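Local coordinates for protein AlyGC (Glaciecola chathamensis, PDB 5GKD) that probably cleaves alginate by beta-elimination as a polysaccharide lyase family 6 enzyme, on a parallel beta-helix that carries a calcium ion, at residues E214-K219 against G235-R240; G262-N267 against Y283-G288. All coordinates share one frame; numbering follows the deposited sequence.

Contact 1: residues E214-K219 against G235-R240. With CA (calcium ion), chain E; PO4 (phosphate ion), chain H; CO3 (carbonate ion), chain J.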
loop_
_atom_site.group_PDB
_atom_site.type_symbol
_atom_site.label_atom_id
_atom_site.label_comp_id
_atom_site.label_asym_id
_atom_site.label_seq_id
_atom_site.Cartn_x
_atom_site.Cartn_y
_atom_site.Cartn_z
ATOM N N GLU A 214 5.248 -18.275 -19.872
ATOM C CA GLU A 214 5.328 -19.721 -19.722
ATOM C C GLU A 214 4.001 -20.244 -19.199
ATOM O O GLU A 214 3.641 -19.982 -18.053
ATOM C CB GLU A 214 6.457 -20.124 -18.785
ATOM C CG GLU A 214 7.854 -19.755 -19.245
ATOM C CD GLU A 214 8.881 -20.238 -18.251
ATOM O OE1 GLU A 214 8.911 -19.694 -17.139
ATOM O OE2 GLU A 214 9.627 -21.181 -18.560
ATOM N N ILE A 215 3.267 -20.956 -20.051
ATOM C CA ILE A 215 2.159 -21.784 -19.590
ATOM C C ILE A 215 2.699 -22.980 -18.822
ATOM O O ILE A 215 2.349 -23.210 -17.661
ATOM C CB ILE A 215 1.292 -22.250 -20.776
ATOM C CG1 ILE A 215 0.696 -21.083 -21.555
ATOM C CG2 ILE A 215 0.186 -23.207 -20.323
ATOM C CD1 ILE A 215 0.238 -21.540 -22.933
ATOM N N ILE A 216 3.529 -23.778 -19.488
ATOM C CA ILE A 216 4.304 -24.856 -18.886
ATOM C C ILE A 216 5.764 -24.434 -18.870
ATOM O O ILE A 216 6.288 -23.965 -19.883
ATOM C CB ILE A 216 4.147 -26.175 -19.666
ATOM C CG1 ILE A 216 2.685 -26.629 -19.670
ATOM C CG2 ILE A 216 5.080 -27.215 -19.099
ATOM C CD1 ILE A 216 2.434 -27.915 -20.429
ATOM N N SER A 217 6.420 -24.606 -17.734
ATOM C CA SER A 217 7.827 -24.266 -17.563
ATOM C C SER A 217 8.538 -25.559 -17.193
ATOM O O SER A 217 8.488 -25.980 -16.033
ATOM C CB SER A 217 8.002 -23.192 -16.491
ATOM O OG SER A 217 9.351 -22.749 -16.366
ATOM N N ASN A 218 9.151 -26.229 -18.172
ATOM C CA ASN A 218 9.880 -27.452 -17.872
ATOM C C ASN A 218 11.273 -27.100 -17.364
ATOM O O ASN A 218 12.008 -26.362 -18.023
ATOM C CB ASN A 218 9.971 -28.363 -19.093
ATOM C CG ASN A 218 10.433 -29.747 -18.728
ATOM O OD1 ASN A 218 9.666 -30.540 -18.182
ATOM N ND2 ASN A 218 11.701 -30.038 -18.992
ATOM N N LYS A 219 11.628 -27.616 -16.188
ATOM C CA LYS A 219 12.869 -27.253 -15.497
ATOM C C LYS A 219 13.505 -28.489 -14.875
ATOM O O LYS A 219 13.892 -28.498 -13.707
ATOM C CB LYS A 219 12.627 -26.198 -14.418
ATOM C CG LYS A 219 12.355 -24.774 -14.929
ATOM C CD LYS A 219 12.256 -23.790 -13.752
ATOM C CE LYS A 219 12.112 -22.344 -14.204
ATOM N NZ LYS A 219 11.781 -21.426 -13.080
ATOM N N GLY A 235 0.601 -17.551 -23.941
ATOM C CA GLY A 235 1.884 -18.012 -23.448
ATOM C C GLY A 235 2.360 -19.185 -24.269
ATOM O O GLY A 235 1.877 -19.414 -25.382
ATOM N N THR A 236 3.292 -19.946 -23.693
ATOM C CA THR A 236 4.046 -20.959 -24.406
ATOM C C THR A 236 4.218 -22.202 -23.543
ATOM O O THR A 236 4.022 -22.181 -22.325
ATOM C CB THR A 236 5.446 -20.463 -24.805
ATOM O OG1 THR A 236 6.263 -20.315 -23.632
ATOM C CG2 THR A 236 5.373 -19.126 -25.518
ATOM N N LEU A 237 4.599 -23.290 -24.204
ATOM C CA LEU A 237 5.226 -24.443 -23.573
ATOM C C LEU A 237 6.730 -24.240 -23.674
ATOM O O LEU A 237 7.304 -24.400 -24.750
ATOM C CB LEU A 237 4.791 -25.725 -24.273
ATOM C CG LEU A 237 5.106 -27.098 -23.689
ATOM C CD1 LEU A 237 4.398 -28.188 -24.515
ATOM C CD2 LEU A 237 6.581 -27.377 -23.584
ATOM N N THR A 238 7.376 -23.900 -22.569
ATOM C CA THR A 238 8.789 -23.563 -22.585
ATOM C C THR A 238 9.602 -24.700 -21.975
ATOM O O THR A 238 9.325 -25.150 -20.857
ATOM C CB THR A 238 9.064 -22.260 -21.843
ATOM O OG1 THR A 238 8.574 -21.149 -22.614
ATOM C CG2 THR A 238 10.568 -22.091 -21.616
ATOM N N LEU A 239 10.580 -25.172 -22.737
ATOM C CA LEU A 239 11.634 -26.065 -22.263
ATOM C C LEU A 239 12.711 -25.174 -21.643
ATOM O O LEU A 239 13.715 -24.826 -22.267
ATOM C CB LEU A 239 12.163 -26.907 -23.418
ATOM C CG LEU A 239 11.632 -28.324 -23.652
ATOM C CD1 LEU A 239 10.293 -28.596 -22.997
ATOM C CD2 LEU A 239 11.620 -28.721 -25.133
ATOM N N ARG A 240 12.482 -24.801 -20.378
ATOM C CA ARG A 240 13.184 -23.689 -19.738
ATOM C C ARG A 240 14.581 -24.070 -19.259
ATOM O O ARG A 240 15.558 -23.376 -19.566
ATOM C CB ARG A 240 12.357 -23.174 -18.558
ATOM C CG ARG A 240 12.972 -21.989 -17.868
ATOM C CD ARG A 240 12.978 -20.760 -18.780
ATOM N NE ARG A 240 13.765 -19.680 -18.200
ATOM C CZ ARG A 240 15.088 -19.580 -18.299
ATOM N NH1 ARG A 240 15.778 -20.485 -18.979
ATOM N NH2 ARG A 240 15.717 -18.567 -17.711
HETATM CA CA CA E . 8.225 -17.742 -15.842
HETATM P P PO4 H . 11.668 -18.501 -15.333
HETATM O O1 PO4 H . 11.237 -19.782 -15.995
HETATM O O2 PO4 H . 10.451 -17.888 -14.762
HETATM O O3 PO4 H . 12.340 -17.571 -16.379
HETATM O O4 PO4 H . 12.523 -18.901 -14.154
HETATM C C CO3 J . 12.190 -17.023 -18.858
HETATM O O1 CO3 J . 11.164 -17.668 -19.337
HETATM O O2 CO3 J . 12.886 -16.435 -19.783
HETATM O O3 CO3 J . 12.473 -17.019 -17.531
HETATM O O HOH W 1 9.532 -16.431 -17.509
#

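Contact 2: residues G262-N267 against Y283-G288. With CO3 (carbonate ion), chain J.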
loop_
_atom_site.group_PDB
_atom_site.type_symbol
_atom_site.label_atom_id
_atom_site.label_comp_id
_atom_site.label_asym_id
_atom_site.label_seq_id
_atom_site.Cartn_x
_atom_site.Cartn_y
_atom_site.Cartn_z
ATOM N N GLY A 262 2.892 -21.516 -28.741
ATOM C CA GLY A 262 4.300 -21.450 -28.896
ATOM C C GLY A 262 4.928 -22.665 -28.217
ATOM O O GLY A 262 4.543 -23.029 -27.109
ATOM N N ILE A 263 5.902 -23.291 -28.866
ATOM C CA ILE A 263 6.880 -24.133 -28.190
ATOM C C ILE A 263 8.205 -23.382 -28.234
ATOM O O ILE A 263 8.609 -22.893 -29.298
ATOM C CB ILE A 263 6.997 -25.520 -28.847
ATOM C CG1 ILE A 263 5.704 -26.325 -28.670
ATOM C CG2 ILE A 263 8.168 -26.314 -28.272
ATOM C CD1 ILE A 263 5.632 -27.551 -29.588
ATOM N N ARG A 264 8.867 -23.271 -27.080
ATOM C CA ARG A 264 10.132 -22.553 -26.941
ATOM C C ARG A 264 11.215 -23.528 -26.505
ATOM O O ARG A 264 11.110 -24.154 -25.439
ATOM C CB ARG A 264 10.027 -21.399 -25.932
ATOM C CG ARG A 264 11.366 -20.686 -25.692
ATOM C CD ARG A 264 11.185 -19.269 -25.153
ATOM N NE ARG A 264 10.486 -19.255 -23.864
ATOM C CZ ARG A 264 10.883 -18.582 -22.786
ATOM N NH1 ARG A 264 11.980 -17.843 -22.809
ATOM N NH2 ARG A 264 10.161 -18.642 -21.679
ATOM N N VAL A 265 12.260 -23.634 -27.318
ATOM C CA VAL A 265 13.305 -24.631 -27.164
ATOM C C VAL A 265 14.541 -23.955 -26.598
ATOM O O VAL A 265 15.040 -22.984 -27.171
ATOM C CB VAL A 265 13.627 -25.309 -28.505
ATOM C CG1 VAL A 265 14.671 -26.386 -28.302
ATOM C CG2 VAL A 265 12.366 -25.885 -29.102
ATOM N N ILE A 266 15.058 -24.491 -25.522
ATOM C CA ILE A 266 16.281 -24.072 -24.867
ATOM C C ILE A 266 16.897 -25.358 -24.370
ATOM O O ILE A 266 16.224 -26.292 -24.260
ATOM C CB ILE A 266 16.043 -23.133 -23.667
ATOM C CG1 ILE A 266 15.069 -22.020 -24.010
ATOM C CG2 ILE A 266 17.362 -22.605 -23.139
ATOM C CD1 ILE A 266 14.438 -21.348 -22.843
ATOM N N ASN A 267 18.174 -25.384 -24.077
ATOM C CA ASN A 267 18.880 -26.542 -23.562
ATOM C C ASN A 267 19.165 -27.692 -24.547
ATOM O O ASN A 267 19.035 -27.531 -25.708
ATOM C CB ASN A 267 18.315 -26.989 -22.209
ATOM C CG ASN A 267 17.777 -25.828 -21.381
ATOM O OD1 ASN A 267 18.506 -25.049 -20.880
ATOM N ND2 ASN A 267 16.522 -25.694 -21.337
ATOM N N TYR A 283 5.302 -13.356 -30.494
ATOM C CA TYR A 283 6.629 -13.103 -31.041
ATOM C C TYR A 283 7.657 -13.148 -29.917
ATOM O O TYR A 283 7.316 -13.253 -28.741
ATOM C CB TYR A 283 6.690 -11.760 -31.792
ATOM C CG TYR A 283 6.266 -10.556 -30.986
ATOM C CD1 TYR A 283 7.171 -9.883 -30.178
ATOM C CD2 TYR A 283 4.959 -10.091 -31.032
ATOM C CE1 TYR A 283 6.785 -8.779 -29.442
ATOM C CE2 TYR A 283 4.569 -8.997 -30.299
ATOM C CZ TYR A 283 5.484 -8.343 -29.510
ATOM O OH TYR A 283 5.081 -7.249 -28.786
ATOM N N ARG A 284 8.924 -13.049 -30.298
ATOM C CA ARG A 284 10.083 -13.136 -29.398
ATOM C C ARG A 284 9.935 -14.422 -28.584
ATOM O O ARG A 284 9.733 -15.489 -29.176
ATOM C CB ARG A 284 10.236 -11.860 -28.585
ATOM C CG ARG A 284 11.614 -11.748 -27.942
ATOM C CD ARG A 284 11.978 -10.314 -27.549
ATOM N NE ARG A 284 13.396 -10.237 -27.191
ATOM C CZ ARG A 284 13.885 -10.448 -25.974
ATOM N NH1 ARG A 284 13.074 -10.741 -24.960
ATOM N NH2 ARG A 284 15.190 -10.351 -25.765
ATOM N N PHE A 285 10.015 -14.376 -27.257
ATOM C CA PHE A 285 9.908 -15.598 -26.479
ATOM C C PHE A 285 8.498 -16.191 -26.500
ATOM O O PHE A 285 8.332 -17.358 -26.138
ATOM C CB PHE A 285 10.354 -15.345 -25.031
ATOM C CG PHE A 285 11.800 -14.904 -24.890
ATOM C CD1 PHE A 285 12.671 -14.935 -25.973
ATOM C CD2 PHE A 285 12.283 -14.479 -23.655
ATOM C CE1 PHE A 285 13.982 -14.531 -25.842
ATOM C CE2 PHE A 285 13.576 -14.076 -23.498
ATOM C CZ PHE A 285 14.446 -14.095 -24.597
ATOM N N GLY A 286 7.486 -15.431 -26.925
ATOM C CA GLY A 286 6.152 -15.974 -27.069
ATOM C C GLY A 286 5.774 -16.388 -28.481
ATOM O O GLY A 286 4.581 -16.478 -28.806
ATOM N N SER A 287 6.771 -16.639 -29.328
ATOM C CA SER A 287 6.506 -17.058 -30.698
ATOM C C SER A 287 5.844 -18.437 -30.745
ATOM O O SER A 287 5.897 -19.221 -29.792
ATOM C CB SER A 287 7.800 -17.096 -31.513
ATOM O OG SER A 287 8.423 -15.823 -31.539
ATOM N N GLY A 288 5.227 -18.730 -31.891
ATOM C CA GLY A 288 4.717 -20.071 -32.129
ATOM C C GLY A 288 5.801 -21.126 -32.044
ATOM O O GLY A 288 5.587 -22.208 -31.503
HETATM C C CO3 J . 12.190 -17.023 -18.858
HETATM O O1 CO3 J . 11.164 -17.668 -19.337
HETATM O O2 CO3 J . 12.886 -16.435 -19.783
HETATM O O3 CO3 J . 12.473 -17.019 -17.531
#

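Contact 1: residues E214-K219 against G235-R240
The carboxylate of Glu214 reaches over Thr238, the two side chains crossing at about a right angle, with OE2 3.3 Å from Thr238 CG2. Chi1 of Glu214 (-63°) places its CG against Thr238, 3.7 Å from OG1, and the extended chain then takes the carboxylate out to the calcium ion. OE1 binds the metal at 2.4 Å, while OE2 turns to the protein: Ser217 OG donates to it from above the carboxylate plane, and Arg240 CB lies 3.4 Å from Glu214 OE2. The bend of Arg240 at chi2 (67°) turns CD back toward the same oxygen, but NE remains 4.4 Å from Glu214 OE2, too far for a salt bridge. NE points to the spot where phosphate O3 and carbonate O3 are both modelled, probably as alternatives, so the pair of bonds is doubtful. Lys219 lies alongside Arg240, pointing the same way, its NZ 2.8 Å from phosphate O4. The overlapping anions, probably from the crystallisation liquor and unlikely to be present together, are consistent with a substrate site beside the calcium. Ile216 and Leu237 pack on the other face, CB to CG 4.2 Å. The two backbones run parallel, with a beta bulge where Thr236 O accepts from both Ile215 N and Ile216 N. Asn180, Glu183 and Glu212 complete the protein ligands of the calcium; Arg240 NH2 bonds to Arg302 O, and Tyr303 makes a cation-pi contact with the guanidinium. In the parallel beta-helix, strands 214-219 and 236-241 are neighbours on successive turns; Ile216 and Leu237 face the interior, against strands 200-207, 224-231 and 246-253.

Contact 2: residues G262-N267 against Y283-G288
Arg264 and Phe285 meet through the guanidinium, whose plane lies 18° from that of the ring. NH1 comes obliquely to the ring, 3.5 Å from Phe285 CD2, and Phe285 CB sits over one face of the guanidinium. Arg264 CG is anti to the backbone N (chi1 176°), and the chain bends at chi3 (61°), which carries NE out of the line of the preceding carbons. NE donates to Thr238 OG1 on the preceding strand, while NH2 gives carbonate O1 a bond of 2.7 Å; the bond from NH1 to carbonate O2 is weak. An alanine here would probably leave Thr238 OG1 without its NE donor, take the NH2 bond from carbonate O1 and open a gap beside Phe285. In the parallel beta-helix of this family, the segment 262-267 carries strand 263-265, whose neighbour, strand 289-292, is entered from the loop that holds residues 283-288. The backbones join where Ile263 N donates to Gly288 O at 2.9 Å. The adjacent Gly262 follows a cis peptide bond, and its own close approach to the loop is doubtful. Within the loop, Ser287 OG and Ser287 N reach Arg284 O from the same face of its plane, the hydroxyl at 2.7 Å. Arg284 NH1 lies over one face of the Phe285 ring, offset toward the rim, 3.6 Å above its plane, and its guanidinium also makes salt bridges with Glu631 and Glu689.

How the contacts relate
The centres of contacts 1 and 2 lie 9 Å apart, and strands 236-241 and 263-265 are neighbouring strands on the same face of the beta-helix. Leu237 N to Gly262 O and Leu239 N to Arg264 O, each 2.9 Å, are probable hydrogen bonds that sew contact 1 to contact 2. Both contacts reach the same carbonate: contact 1 supplies Arg240 and contact 2 Arg264, while Tyr303 adds its hydroxyl. The calcium belongs to contact 1; from contact 2, the nearest side-chain atom of Arg264 is about 6 Å from the ion. Together the contacts place two arginines on consecutive turns beside the metal, which is consistent with binding of the acidic alginate chain.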